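Local coordinates for NAD-dependent L-serine dehydrogenase (Pseudomonas aeruginosa, PDB 3OBB), which catalyses the NAD-dependent oxidation of L-serine and methyl-L-serine and has low activity toward beta-hydroxyisobutyrate, at residues A[71-76]-A[105-110]; A[99-104]-A[254-259]; A[278-283]-A[291-296]. All coordinates share one frame; numbering follows the deposited sequence.

Interaction 1 of 3, residues A[71-76]-A[105-110]; sequences QHVEGL and RKIHAA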
ATOM      1  N   GLN A  71      -1.476  27.536  -4.395  1.00 72.18           N
ATOM      2  CA  GLN A  71      -1.404  28.380  -5.599  1.00 75.85           C
ATOM      3  C   GLN A  71      -2.333  29.612  -5.526  1.00 76.03           C
ATOM      4  O   GLN A  71      -2.577  30.286  -6.521  1.00 79.48           O
ATOM      5  CB  GLN A  71      -1.557  27.554  -6.900  1.00 78.79           C
ATOM      6  CG  GLN A  71      -0.754  26.219  -6.925  1.00 79.55           C
ATOM      7  CD  GLN A  71       0.749  26.361  -7.292  1.00 82.77           C
ATOM      8  OE1 GLN A  71       1.645  26.064  -6.476  1.00 79.34           O
ATOM      9  NE2 GLN A  71       1.020  26.785  -8.533  1.00 86.48           N
ATOM     10  N   HIS A  72      -2.835  29.894  -4.326  1.00 73.00           N
ATOM     11  CA  HIS A  72      -3.334  31.223  -3.973  1.00 72.39           C
ATOM     12  C   HIS A  72      -2.146  32.089  -3.568  1.00 70.39           C
ATOM     13  O   HIS A  72      -1.990  33.204  -4.044  1.00 72.38           O
ATOM     14  CB  HIS A  72      -4.286  31.146  -2.778  1.00 70.86           C
ATOM     15  CG  HIS A  72      -5.709  31.512  -3.082  1.00 74.07           C
ATOM     16  ND1 HIS A  72      -6.095  32.155  -4.243  1.00 80.25           N
ATOM     17  CD2 HIS A  72      -6.837  31.372  -2.339  1.00 74.99           C
ATOM     18  CE1 HIS A  72      -7.401  32.368  -4.214  1.00 81.40           C
ATOM     19  NE2 HIS A  72      -7.873  31.914  -3.063  1.00 78.43           N
ATOM     20  N   VAL A  73      -1.330  31.552  -2.664  1.00 65.84           N
ATOM     21  CA  VAL A  73      -0.204  32.252  -2.043  1.00 63.62           C
ATOM     22  C   VAL A  73       0.829  32.781  -3.065  1.00 65.54           C
ATOM     23  O   VAL A  73       1.298  33.922  -2.971  1.00 66.01           O
ATOM     24  CB  VAL A  73       0.477  31.316  -1.003  1.00 60.82           C
ATOM     25  CG1 VAL A  73       1.931  31.671  -0.768  1.00 60.15           C
ATOM     26  CG2 VAL A  73      -0.295  31.321   0.324  1.00 58.70           C
ATOM     27  N   GLU A  74       1.163  31.931  -4.031  1.00 65.44           N
ATOM     28  CA  GLU A  74       2.236  32.186  -4.966  1.00 67.11           C
ATOM     29  C   GLU A  74       1.755  33.208  -5.975  1.00 70.45           C
ATOM     30  O   GLU A  74       2.423  34.201  -6.212  1.00 72.41           O
ATOM     31  CB  GLU A  74       2.624  30.879  -5.638  1.00 67.07           C
ATOM     32  CG  GLU A  74       4.000  30.850  -6.217  1.00 67.00           C
ATOM     33  CD  GLU A  74       4.154  29.682  -7.130  1.00 66.68           C
ATOM     34  OE1 GLU A  74       4.456  28.578  -6.642  1.00 62.90           O
ATOM     35  OE2 GLU A  74       3.940  29.861  -8.341  1.00 70.49           O
ATOM     36  N   GLY A  75       0.560  32.980  -6.516  1.00 71.05           N
ATOM     37  CA  GLY A  75      -0.127  33.952  -7.365  1.00 74.16           C
ATOM     38  C   GLY A  75      -0.328  35.327  -6.740  1.00 73.99           C
ATOM     39  O   GLY A  75      -0.343  36.326  -7.451  1.00 77.43           O
ATOM     40  N   LEU A  76      -0.478  35.381  -5.414  1.00 70.07           N
ATOM     41  CA  LEU A  76      -0.602  36.648  -4.696  1.00 69.65           C
ATOM     42  C   LEU A  76       0.709  37.421  -4.677  1.00 70.98           C
ATOM     43  O   LEU A  76       0.728  38.607  -4.992  1.00 74.24           O
ATOM     44  CB  LEU A  76      -1.064  36.424  -3.259  1.00 66.08           C
ATOM     45  CG  LEU A  76      -1.196  37.647  -2.349  1.00 66.15           C
ATOM     46  CD1 LEU A  76      -2.480  38.377  -2.656  1.00 69.54           C
ATOM     47  CD2 LEU A  76      -1.164  37.236  -0.890  1.00 62.93           C
ATOM     48  N   ARG A 105      10.437  28.176  -2.410  1.00 49.19           N
ATOM     49  CA  ARG A 105      11.745  28.598  -2.929  1.00 52.24           C
ATOM     50  C   ARG A 105      11.583  29.647  -4.022  1.00 54.98           C
ATOM     51  O   ARG A 105      12.338  30.626  -4.085  1.00 57.71           O
ATOM     52  CB  ARG A 105      12.534  27.411  -3.495  1.00 52.10           C
ATOM     53  CG  ARG A 105      13.070  26.499  -2.429  1.00 51.83           C
ATOM     54  CD  ARG A 105      13.849  25.333  -2.991  1.00 53.67           C
ATOM     55  NE  ARG A 105      13.627  24.225  -2.072  1.00 54.92           N
ATOM     56  CZ  ARG A 105      13.011  23.088  -2.373  1.00 52.55           C
ATOM     57  NH1 ARG A 105      12.597  22.835  -3.609  1.00 52.58           N
ATOM     58  NH2 ARG A 105      12.869  22.179  -1.429  1.00 52.25           N
ATOM     59  N   LYS A 106      10.613  29.404  -4.896  1.00 55.12           N
ATOM     60  CA  LYS A 106      10.250  30.315  -5.971  1.00 58.04           C
ATOM     61  C   LYS A 106       9.910  31.704  -5.414  1.00 57.99           C
ATOM     62  O   LYS A 106      10.461  32.715  -5.877  1.00 60.63           O
ATOM     63  CB  LYS A 106       9.086  29.714  -6.762  1.00 58.79           C
ATOM     64  CG  LYS A 106       8.749  30.426  -8.022  1.00 65.01           C
ATOM     65  CD  LYS A 106       8.736  29.465  -9.222  1.00 70.63           C
ATOM     66  CE  LYS A 106       7.870  30.037 -10.347  1.00 76.11           C
ATOM     67  NZ  LYS A 106       6.477  30.318  -9.829  1.00 74.95           N
ATOM     68  N   ILE A 107       9.024  31.758  -4.418  1.00 53.90           N
ATOM     69  CA  ILE A 107       8.739  33.018  -3.733  1.00 54.00           C
ATOM     70  C   ILE A 107      10.000  33.561  -3.054  1.00 54.51           C
ATOM     71  O   ILE A 107      10.271  34.749  -3.161  1.00 56.60           O
ATOM     72  CB  ILE A 107       7.550  32.924  -2.715  1.00 51.04           C
ATOM     73  CG1 ILE A 107       6.259  32.513  -3.435  1.00 52.02           C
ATOM     74  CG2 ILE A 107       7.285  34.269  -2.070  1.00 50.57           C
ATOM     75  CD1 ILE A 107       5.254  31.747  -2.557  1.00 49.71           C
ATOM     76  N   HIS A 108      10.764  32.706  -2.361  1.00 52.48           N
ATOM     77  CA  HIS A 108      12.000  33.158  -1.684  1.00 53.58           C
ATOM     78  C   HIS A 108      12.960  33.903  -2.624  1.00 57.96           C
ATOM     79  O   HIS A 108      13.493  34.963  -2.276  1.00 59.93           O
ATOM     80  CB  HIS A 108      12.757  31.990  -1.045  1.00 51.14           C
ATOM     81  CG  HIS A 108      12.467  31.792   0.415  1.00 47.47           C
ATOM     82  ND1 HIS A 108      13.002  32.598   1.395  1.00 47.95           N
ATOM     83  CD2 HIS A 108      11.747  30.848   1.061  1.00 44.01           C
ATOM     84  CE1 HIS A 108      12.619  32.168   2.579  1.00 46.92           C
ATOM     85  NE2 HIS A 108      11.853  31.106   2.406  1.00 45.00           N
ATOM     86  N   ALA A 109      13.174  33.327  -3.807  1.00 59.94           N
ATOM     87  CA  ALA A 109      14.106  33.858  -4.794  1.00 64.27           C
ATOM     88  C   ALA A 109      13.625  35.182  -5.349  1.00 68.45           C
ATOM     89  O   ALA A 109      14.428  36.112  -5.562  1.00 72.33           O
ATOM     90  CB  ALA A 109      14.330  32.846  -5.942  1.00 64.94           C
ATOM     91  N   ALA A 110      12.324  35.274  -5.612  1.00 68.30           N
ATOM     92  CA  ALA A 110      11.778  36.529  -6.102  1.00 72.17           C
ATOM     93  C   ALA A 110      11.940  37.599  -5.018  1.00 72.85           C
ATOM     94  O   ALA A 110      12.366  38.707  -5.318  1.00 75.84           O
ATOM     95  CB  ALA A 110      10.339  36.375  -6.548  1.00 71.26           C
TER
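Glu74 and Lys106 join in a salt bridge, OE2 of Glu74 lying 3.0 Å from NZ of Lys106, at the outer margin of two helices that run side by side. Beneath it the delta methyl of Ile107 does the apolar work: CD1 sits 3.8 Å from CG1 of Val73 and 3.9 Å from CA of Glu74, while the Glu74 CG methylene lies 4.0 Å from CG1 of Ile107. One isoleucine branch thus touches both a buried valine and the aliphatic stem of an otherwise polar residue. The Val73 and Ile107 side chains cross at about a right angle, with CG1 of Val73 against that methyl. With CG anti to the backbone nitrogen (chi1 -158°) and the chain extended beyond it, the carboxylate of Glu74 comes closer to helix 101-112 than its CB direction would suggest; Lys106, bent at chi2 and chi4, folds its ammonium back to meet it.

A second partner holds the same carboxylate, for OE1 of Glu74 is hydrogen-bonded to Ser103 OG, one turn before Ile107. Further out, Ile107 also packs on Leu78 and on Met118, and Val73 on Ser97, so the helix pair rests on strand 117-124 and the loop at Ser97 within the Rossmann-type domain. The segment axes approach to 10.4 Å at an angle of 16°, nearly parallel, as expected of successive helices on one face of such a sheet.

Residue types follow depth: branched aliphatics inside, a charged pair toward the solvent side, with methylenes that can pack beneath the charges. Since serine and lysine grip separate oxygens, the Glu74 carboxylate is probably fixed in rotation and stabilised as an anion.

Interaction 2 of 3, residues A[99-104]-A[254-259]; sequences IAPTSA and QEAAQA
The N-terminal end of helix 101-112, which follows the NAD-binding Thr98 in the nucleotide-binding domain, meets helix 243-260 of the C-terminal all-helical domain, so this contact spans the interdomain boundary. Ala100 occupies the N-cap position and points its methyl at the other helix, where CB comes 3.4 Å from OE2 of Glu255. Pro101 and Ala256 form the next pair, CG of the ring facing CB of the alanine at 4.5 Å, and at the edge Thr102 OG1 approaches CB of Ala259.

Small residues suit these places. The nearest backbones, Pro101 CA and Ala256 CA, are 6.8 Å apart, a spacing that methyl groups and a compact ring can fill. Proline also fits the first turn of a helix, where its nitrogen has no hydrogen-bonding duty, and the Ala104 N to Ala100 O bond (2.9 Å) closes that turn. Glu255 reaches across by an extended chain beyond CG, with CG anti to the carbonyl carbon (chi1 -61°).

Behind the interface, Ala100 N is hydrogen-bonded to Ser70 OG and Ile99 N to Gln170 OE1, while Pro101 also packs on Gln170 and Val171 of the long helix 168-196. The same helix carries the active-site Lys173, whose side chain is about 8 Å from that of Pro101. Ala256 O receives a weak hydrogen bond from Asn197 ND2 of the second subunit.

With no hydrogen bond or salt bridge joining the two segments, they meet by sparse van der Waals contact alone. The Glu255 carboxylate may interact weakly and favourably with the start of helix 101-112, an effect that solvent would probably weaken.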
ATOM      1  N   ILE A  99       2.644  25.384   1.987  1.00 41.87           N
ATOM      2  CA  ILE A  99       2.679  25.335   0.541  1.00 43.38           C
ATOM      3  C   ILE A  99       3.841  24.447   0.136  1.00 42.89           C
ATOM      4  O   ILE A  99       4.730  24.194   0.941  1.00 42.59           O
ATOM      5  CB  ILE A  99       2.821  26.762  -0.070  1.00 44.62           C
ATOM      6  CG1 ILE A  99       4.195  27.376   0.262  1.00 44.77           C
ATOM      7  CG2 ILE A  99       1.680  27.659   0.416  1.00 43.58           C
ATOM      8  CD1 ILE A  99       4.432  28.784  -0.351  1.00 47.89           C
ATOM      9  N   ALA A 100       3.825  23.955  -1.093  1.00 43.88           N
ATOM     10  CA  ALA A 100       4.905  23.113  -1.585  1.00 44.22           C
ATOM     11  C   ALA A 100       6.260  23.831  -1.444  1.00 44.25           C
ATOM     12  O   ALA A 100       6.362  25.031  -1.716  1.00 45.73           O
ATOM     13  CB  ALA A 100       4.643  22.690  -3.016  1.00 46.42           C
ATOM     14  N   PRO A 101       7.281  23.119  -0.934  1.00 42.94           N
ATOM     15  CA  PRO A 101       8.626  23.654  -0.846  1.00 43.12           C
ATOM     16  C   PRO A 101       9.121  24.322  -2.127  1.00 45.80           C
ATOM     17  O   PRO A 101       9.749  25.370  -2.041  1.00 46.60           O
ATOM     18  CB  PRO A 101       9.462  22.409  -0.524  1.00 41.59           C
ATOM     19  CG  PRO A 101       8.568  21.618   0.306  1.00 40.45           C
ATOM     20  CD  PRO A 101       7.208  21.783  -0.307  1.00 41.60           C
ATOM     21  N   THR A 102       8.865  23.709  -3.287  1.00 47.87           N
ATOM     22  CA  THR A 102       9.277  24.271  -4.573  1.00 51.14           C
ATOM     23  C   THR A 102       8.689  25.672  -4.664  1.00 52.01           C
ATOM     24  O   THR A 102       9.413  26.645  -4.867  1.00 54.12           O
ATOM     25  CB  THR A 102       8.838  23.406  -5.792  1.00 52.65           C
ATOM     26  OG1 THR A 102       9.510  22.145  -5.751  1.00 54.31           O
ATOM     27  CG2 THR A 102       9.210  24.084  -7.103  1.00 56.11           C
ATOM     28  N   SER A 103       7.380  25.765  -4.479  1.00 51.14           N
ATOM     29  CA  SER A 103       6.690  27.050  -4.478  1.00 51.56           C
ATOM     30  C   SER A 103       7.260  28.071  -3.472  1.00 50.52           C
ATOM     31  O   SER A 103       7.389  29.248  -3.812  1.00 52.76           O
ATOM     32  CB  SER A 103       5.194  26.848  -4.294  1.00 50.58           C
ATOM     33  OG  SER A 103       4.578  28.050  -3.906  1.00 51.13           O
ATOM     34  N   ALA A 104       7.626  27.630  -2.269  1.00 47.27           N
ATOM     35  CA  ALA A 104       8.292  28.506  -1.288  1.00 46.42           C
ATOM     36  C   ALA A 104       9.665  29.018  -1.732  1.00 48.85           C
ATOM     37  O   ALA A 104      10.039  30.146  -1.410  1.00 50.17           O
ATOM     38  CB  ALA A 104       8.433  27.807   0.039  1.00 43.53           C
ATOM     39  N   GLN A 254       3.743  14.571  -1.455  1.00 34.88           N
ATOM     40  CA  GLN A 254       3.956  13.872  -2.730  1.00 36.21           C
ATOM     41  C   GLN A 254       4.731  14.702  -3.748  1.00 36.27           C
ATOM     42  O   GLN A 254       5.514  14.164  -4.539  1.00 36.26           O
ATOM     43  CB  GLN A 254       2.617  13.484  -3.365  1.00 36.68           C
ATOM     44  CG  GLN A 254       1.843  12.525  -2.563  1.00 39.15           C
ATOM     45  CD  GLN A 254       2.613  11.253  -2.334  1.00 42.97           C
ATOM     46  OE1 GLN A 254       2.935  10.928  -1.201  1.00 44.74           O
ATOM     47  NE2 GLN A 254       2.955  10.545  -3.426  1.00 46.14           N
ATOM     48  N   GLU A 255       4.472  16.004  -3.744  1.00 36.00           N
ATOM     49  CA  GLU A 255       5.119  16.892  -4.694  1.00 36.90           C
ATOM     50  C   GLU A 255       6.591  16.994  -4.364  1.00 36.33           C
ATOM     51  O   GLU A 255       7.427  16.965  -5.266  1.00 35.28           O
ATOM     52  CB  GLU A 255       4.467  18.257  -4.680  1.00 37.44           C
ATOM     53  CG  GLU A 255       2.999  18.186  -5.074  1.00 40.98           C
ATOM     54  CD  GLU A 255       2.441  19.540  -5.488  1.00 46.95           C
ATOM     55  OE1 GLU A 255       1.499  19.533  -6.302  1.00 51.87           O
ATOM     56  OE2 GLU A 255       2.933  20.600  -5.026  1.00 47.03           O
ATOM     57  N   ALA A 256       6.883  17.062  -3.058  1.00 35.56           N
ATOM     58  CA  ALA A 256       8.262  17.065  -2.559  1.00 35.78           C
ATOM     59  C   ALA A 256       8.934  15.743  -2.879  1.00 35.38           C
ATOM     60  O   ALA A 256      10.086  15.733  -3.226  1.00 37.24           O
ATOM     61  CB  ALA A 256       8.318  17.360  -1.062  1.00 33.49           C
ATOM     62  N   ALA A 257       8.200  14.644  -2.791  1.00 34.89           N
ATOM     63  CA  ALA A 257       8.750  13.327  -3.098  1.00 34.77           C
ATOM     64  C   ALA A 257       9.072  13.210  -4.594  1.00 35.63           C
ATOM     65  O   ALA A 257      10.125  12.687  -4.959  1.00 35.49           O
ATOM     66  CB  ALA A 257       7.799  12.234  -2.659  1.00 33.07           C
ATOM     67  N   GLN A 258       8.203  13.743  -5.461  1.00 36.86           N
ATOM     68  CA  GLN A 258       8.456  13.658  -6.907  1.00 37.96           C
ATOM     69  C   GLN A 258       9.720  14.456  -7.225  1.00 39.52           C
ATOM     70  O   GLN A 258      10.551  14.041  -8.059  1.00 39.47           O
ATOM     71  CB  GLN A 258       7.254  14.164  -7.712  1.00 39.14           C
ATOM     72  CG  GLN A 258       7.387  14.096  -9.260  1.00 40.62           C
ATOM     73  CD  GLN A 258       8.223  15.235  -9.832  1.00 49.29           C
ATOM     74  OE1 GLN A 258       8.387  16.288  -9.192  1.00 52.46           O
ATOM     75  NE2 GLN A 258       8.743  15.049 -11.057  1.00 52.53           N
ATOM     76  N   ALA A 259       9.871  15.586  -6.523  1.00 39.38           N
ATOM     77  CA  ALA A 259      10.969  16.518  -6.780  1.00 41.16           C
ATOM     78  C   ALA A 259      12.319  15.908  -6.429  1.00 41.28           C
ATOM     79  O   ALA A 259      13.313  16.256  -7.033  1.00 41.56           O
ATOM     80  CB  ALA A 259      10.748  17.855  -6.016  1.00 40.62           C
TER

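Interaction 3 of 3, residues A[278-283]-A[291-296]; sequences LKQGYA and QKLFDP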
ATOM      1  N   LEU A 278     -12.717  11.207   1.789  1.00 32.88           N
ATOM      2  CA  LEU A 278     -13.324  12.326   1.077  1.00 34.89           C
ATOM      3  C   LEU A 278     -14.505  11.866   0.230  1.00 35.77           C
ATOM      4  O   LEU A 278     -15.569  12.507   0.271  1.00 34.98           O
ATOM      5  CB  LEU A 278     -12.305  13.104   0.238  1.00 34.63           C
ATOM      6  CG  LEU A 278     -11.000  13.624   0.901  1.00 36.68           C
ATOM      7  CD1 LEU A 278     -10.200  14.515  -0.073  1.00 39.24           C
ATOM      8  CD2 LEU A 278     -11.164  14.349   2.239  1.00 33.17           C
ATOM      9  N   LYS A 279     -14.333  10.749  -0.502  1.00 35.75           N
ATOM     10  CA  LYS A 279     -15.438  10.196  -1.278  1.00 37.74           C
ATOM     11  C   LYS A 279     -16.624   9.949  -0.344  1.00 37.89           C
ATOM     12  O   LYS A 279     -17.762  10.131  -0.748  1.00 39.53           O
ATOM     13  CB  LYS A 279     -15.089   8.883  -2.029  1.00 37.92           C
ATOM     14  CG  LYS A 279     -13.764   8.797  -2.898  1.00 42.53           C
ATOM     15  CD  LYS A 279     -13.373  10.065  -3.714  1.00 47.92           C
ATOM     16  CE  LYS A 279     -13.959  10.065  -5.109  1.00 50.23           C
ATOM     17  NZ  LYS A 279     -14.360  11.463  -5.506  1.00 54.40           N
ATOM     18  N   GLN A 280     -16.345   9.544   0.897  1.00 36.76           N
ATOM     19  CA  GLN A 280     -17.378   9.227   1.881  1.00 38.42           C
ATOM     20  C   GLN A 280     -18.072  10.436   2.539  1.00 38.37           C
ATOM     21  O   GLN A 280     -19.042  10.262   3.259  1.00 39.83           O
ATOM     22  CB  GLN A 280     -16.839   8.276   2.966  1.00 37.31           C
ATOM     23  CG  GLN A 280     -16.660   6.833   2.490  1.00 37.84           C
ATOM     24  CD  GLN A 280     -15.785   5.963   3.439  1.00 38.54           C
ATOM     25  OE1 GLN A 280     -15.235   4.937   3.022  1.00 41.28           O
ATOM     26  NE2 GLN A 280     -15.621   6.399   4.683  1.00 38.19           N
ATOM     27  N   GLY A 281     -17.605  11.644   2.276  1.00 37.22           N
ATOM     28  CA  GLY A 281     -18.255  12.832   2.796  1.00 36.90           C
ATOM     29  C   GLY A 281     -17.644  13.421   4.050  1.00 36.42           C
ATOM     30  O   GLY A 281     -18.257  14.312   4.682  1.00 36.41           O
ATOM     31  N   TYR A 282     -16.442  12.939   4.411  1.00 34.83           N
ATOM     32  CA  TYR A 282     -15.805  13.278   5.700  1.00 34.55           C
ATOM     33  C   TYR A 282     -14.731  14.381   5.612  1.00 33.31           C
ATOM     34  O   TYR A 282     -13.897  14.504   6.498  1.00 33.18           O
ATOM     35  CB  TYR A 282     -15.184  12.026   6.356  1.00 34.40           C
ATOM     36  CG  TYR A 282     -16.177  10.941   6.724  1.00 36.72           C
ATOM     37  CD1 TYR A 282     -17.344  11.250   7.433  1.00 41.33           C
ATOM     38  CD2 TYR A 282     -15.961   9.616   6.368  1.00 37.76           C
ATOM     39  CE1 TYR A 282     -18.294  10.277   7.750  1.00 41.97           C
ATOM     40  CE2 TYR A 282     -16.901   8.615   6.704  1.00 41.21           C
ATOM     41  CZ  TYR A 282     -18.068   8.960   7.399  1.00 40.73           C
ATOM     42  OH  TYR A 282     -19.009   8.010   7.779  1.00 41.04           O
ATOM     43  N   ALA A 283     -14.727  15.142   4.534  1.00 33.17           N
ATOM     44  CA  ALA A 283     -13.759  16.232   4.329  1.00 32.60           C
ATOM     45  C   ALA A 283     -13.668  17.184   5.524  1.00 32.11           C
ATOM     46  O   ALA A 283     -12.570  17.575   5.918  1.00 32.07           O
ATOM     47  CB  ALA A 283     -14.101  17.015   3.041  1.00 33.43           C
ATOM     48  N   GLN A 291     -10.459   6.509  11.655  1.00 29.50           N
ATOM     49  CA  GLN A 291     -10.925   5.392  12.506  1.00 29.24           C
ATOM     50  C   GLN A 291     -12.119   4.640  11.910  1.00 29.92           C
ATOM     51  O   GLN A 291     -12.209   3.433  12.037  1.00 30.53           O
ATOM     52  CB  GLN A 291     -11.266   5.871  13.946  1.00 29.09           C
ATOM     53  CG  GLN A 291     -11.473   4.717  14.984  1.00 29.25           C
ATOM     54  CD  GLN A 291     -10.208   3.883  15.196  1.00 28.34           C
ATOM     55  OE1 GLN A 291      -9.373   4.207  16.031  1.00 28.95           O
ATOM     56  NE2 GLN A 291     -10.071   2.806  14.439  1.00 29.46           N
ATOM     57  N   LYS A 292     -13.027   5.363  11.255  1.00 31.32           N
ATOM     58  CA  LYS A 292     -14.258   4.808  10.707  1.00 31.74           C
ATOM     59  C   LYS A 292     -14.020   3.774   9.584  1.00 32.93           C
ATOM     60  O   LYS A 292     -14.839   2.844   9.374  1.00 33.04           O
ATOM     61  CB  LYS A 292     -15.125   5.943  10.169  1.00 32.92           C
ATOM     62  CG  LYS A 292     -15.730   6.845  11.250  1.00 33.78           C
ATOM     63  CD  LYS A 292     -16.953   7.578  10.683  1.00 33.25           C
ATOM     64  CE  LYS A 292     -17.547   8.577  11.671  1.00 34.15           C
ATOM     65  NZ  LYS A 292     -18.385   7.770  12.610  1.00 38.46           N
ATOM     66  N   LEU A 293     -12.933   3.949   8.845  1.00 31.70           N
ATOM     67  CA  LEU A 293     -12.522   2.910   7.884  1.00 32.85           C
ATOM     68  C   LEU A 293     -12.406   1.517   8.537  1.00 33.32           C
ATOM     69  O   LEU A 293     -12.785   0.502   7.934  1.00 33.41           O
ATOM     70  CB  LEU A 293     -11.192   3.289   7.221  1.00 31.68           C
ATOM     71  CG  LEU A 293     -11.218   4.478   6.242  1.00 31.77           C
ATOM     72  CD1 LEU A 293      -9.856   4.600   5.565  1.00 30.29           C
ATOM     73  CD2 LEU A 293     -12.325   4.287   5.208  1.00 30.83           C
ATOM     74  N   PHE A 294     -11.949   1.482   9.792  1.00 33.82           N
ATOM     75  CA  PHE A 294     -11.630   0.213  10.477  1.00 34.71           C
ATOM     76  C   PHE A 294     -12.647  -0.268  11.492  1.00 37.35           C
ATOM     77  O   PHE A 294     -12.655  -1.459  11.824  1.00 37.96           O
ATOM     78  CB  PHE A 294     -10.264   0.321  11.156  1.00 33.85           C
ATOM     79  CG  PHE A 294      -9.212   0.896  10.269  1.00 33.25           C
ATOM     80  CD1 PHE A 294      -8.770   2.199  10.459  1.00 31.58           C
ATOM     81  CD2 PHE A 294      -8.694   0.143   9.227  1.00 32.73           C
ATOM     82  CE1 PHE A 294      -7.802   2.742   9.644  1.00 32.57           C
ATOM     83  CE2 PHE A 294      -7.728   0.683   8.384  1.00 35.00           C
ATOM     84  CZ  PHE A 294      -7.288   1.990   8.594  1.00 35.52           C
ATOM     85  N   ASP A 295     -13.465   0.650  12.009  1.00 40.11           N
ATOM     86  CA  ASP A 295     -14.379   0.373  13.143  1.00 44.11           C
ATOM     87  C   ASP A 295     -15.770   0.271  12.574  1.00 47.64           C
ATOM     88  O   ASP A 295     -16.326   1.275  12.104  1.00 47.15           O
ATOM     89  CB  ASP A 295     -14.305   1.494  14.196  1.00 42.84           C
ATOM     90  CG  ASP A 295     -15.285   1.317  15.375  1.00 45.69           C
ATOM     91  OD1 ASP A 295     -15.321   2.293  16.189  1.00 46.40           O
ATOM     92  OD2 ASP A 295     -15.981   0.256  15.530  1.00 41.45           O
ATOM     93  N   PRO A 296     -16.336  -0.954  12.606  1.00 51.91           N
ATOM     94  CA  PRO A 296     -17.637  -1.245  11.996  1.00 55.13           C
ATOM     95  C   PRO A 296     -18.814  -0.712  12.808  1.00 57.75           C
ATOM     96  O   PRO A 296     -19.884  -0.466  12.255  1.00 59.13           O
ATOM     97  CB  PRO A 296     -17.669  -2.771  11.963  1.00 56.11           C
ATOM     98  CG  PRO A 296     -16.798  -3.208  13.153  1.00 55.01           C
ATOM     99  CD  PRO A 296     -15.722  -2.149  13.238  1.00 52.52           C
TER
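Tyr282 and Lys292 set their side chains at about a right angle, the lysine methylenes passing the phenol end of the ring. CD of Lys292 makes the approach, 3.6 Å from OH and 3.7 Å from CZ of Tyr282, and CE of Lys292 follows at 4.2 Å from the same hydroxyl oxygen. The methylene comes to the ring obliquely, so this is hydrocarbon packing against the hydroxyl end of the tyrosine. Lys292 then bends at its last torsion (chi4 -80°), and its ammonium finds a hydrogen-bonding partner in Gln298 OE1, near the end of the modelled chain. A long, partly exposed lysine serves well here: its stem packs and its charged tip stays with polar company.

The second pair crosses at a slant. Gln280, extended beyond CG, brings the O and N end of its amide to one methyl of Leu293: CD2 lies 3.7 Å from OE1 and 3.9 Å from NE2 of Gln280. Leu293 directs that branch inward although its CB points along the contact, and it is the buried member of the pair, as its apolar character fits.

Backbone geometry sets the tyrosine beside the glutamine. Gly281 is where the chain leaves helical angles, in a Schellman motif, with a positive phi (98°) that glycine, lacking a beta carbon, adopts easily. After this turn Gln280 O lies 4.3 Å above one face of the Tyr282 ring, over its centre.

Here the turn that follows helix 265-279 meets the short, weakly bonded helix 291-294 in the C-terminal helical domain. Leu293 packs on Leu273 and Leu277, and Tyr282 on Leu277, all in helix 265-279, whereas Phe294 leans on Ile185, Ala188 and Ala192 of helix 168-196. Gln280 meets Gln280 of the fourth subunit, placing the contact beside a tetramer interface.

Overall arrangement
Interactions 1 and 2 are neighbours, with centres 12 Å apart, and share helix 101-112: its first turn faces the C-terminal domain, its later turns pack on helix 70-78. They touch directly, Ile99 CD1 meeting both Val73 CG1 and Ile107 CD1 at 3.8 Å, and their segments alternate along the chain. Interaction 3 comes later in sequence and lies apart, its centre 34 Å from that of interaction 1 and 27 Å from that of interaction 2. Helix 243-260 of interaction 2 is followed, after a short connection, by helix 265-279 of interaction 3. Together they pass from within the NAD-binding domain, across the domain boundary, to the far part of the helical domain, beside the fourth subunit.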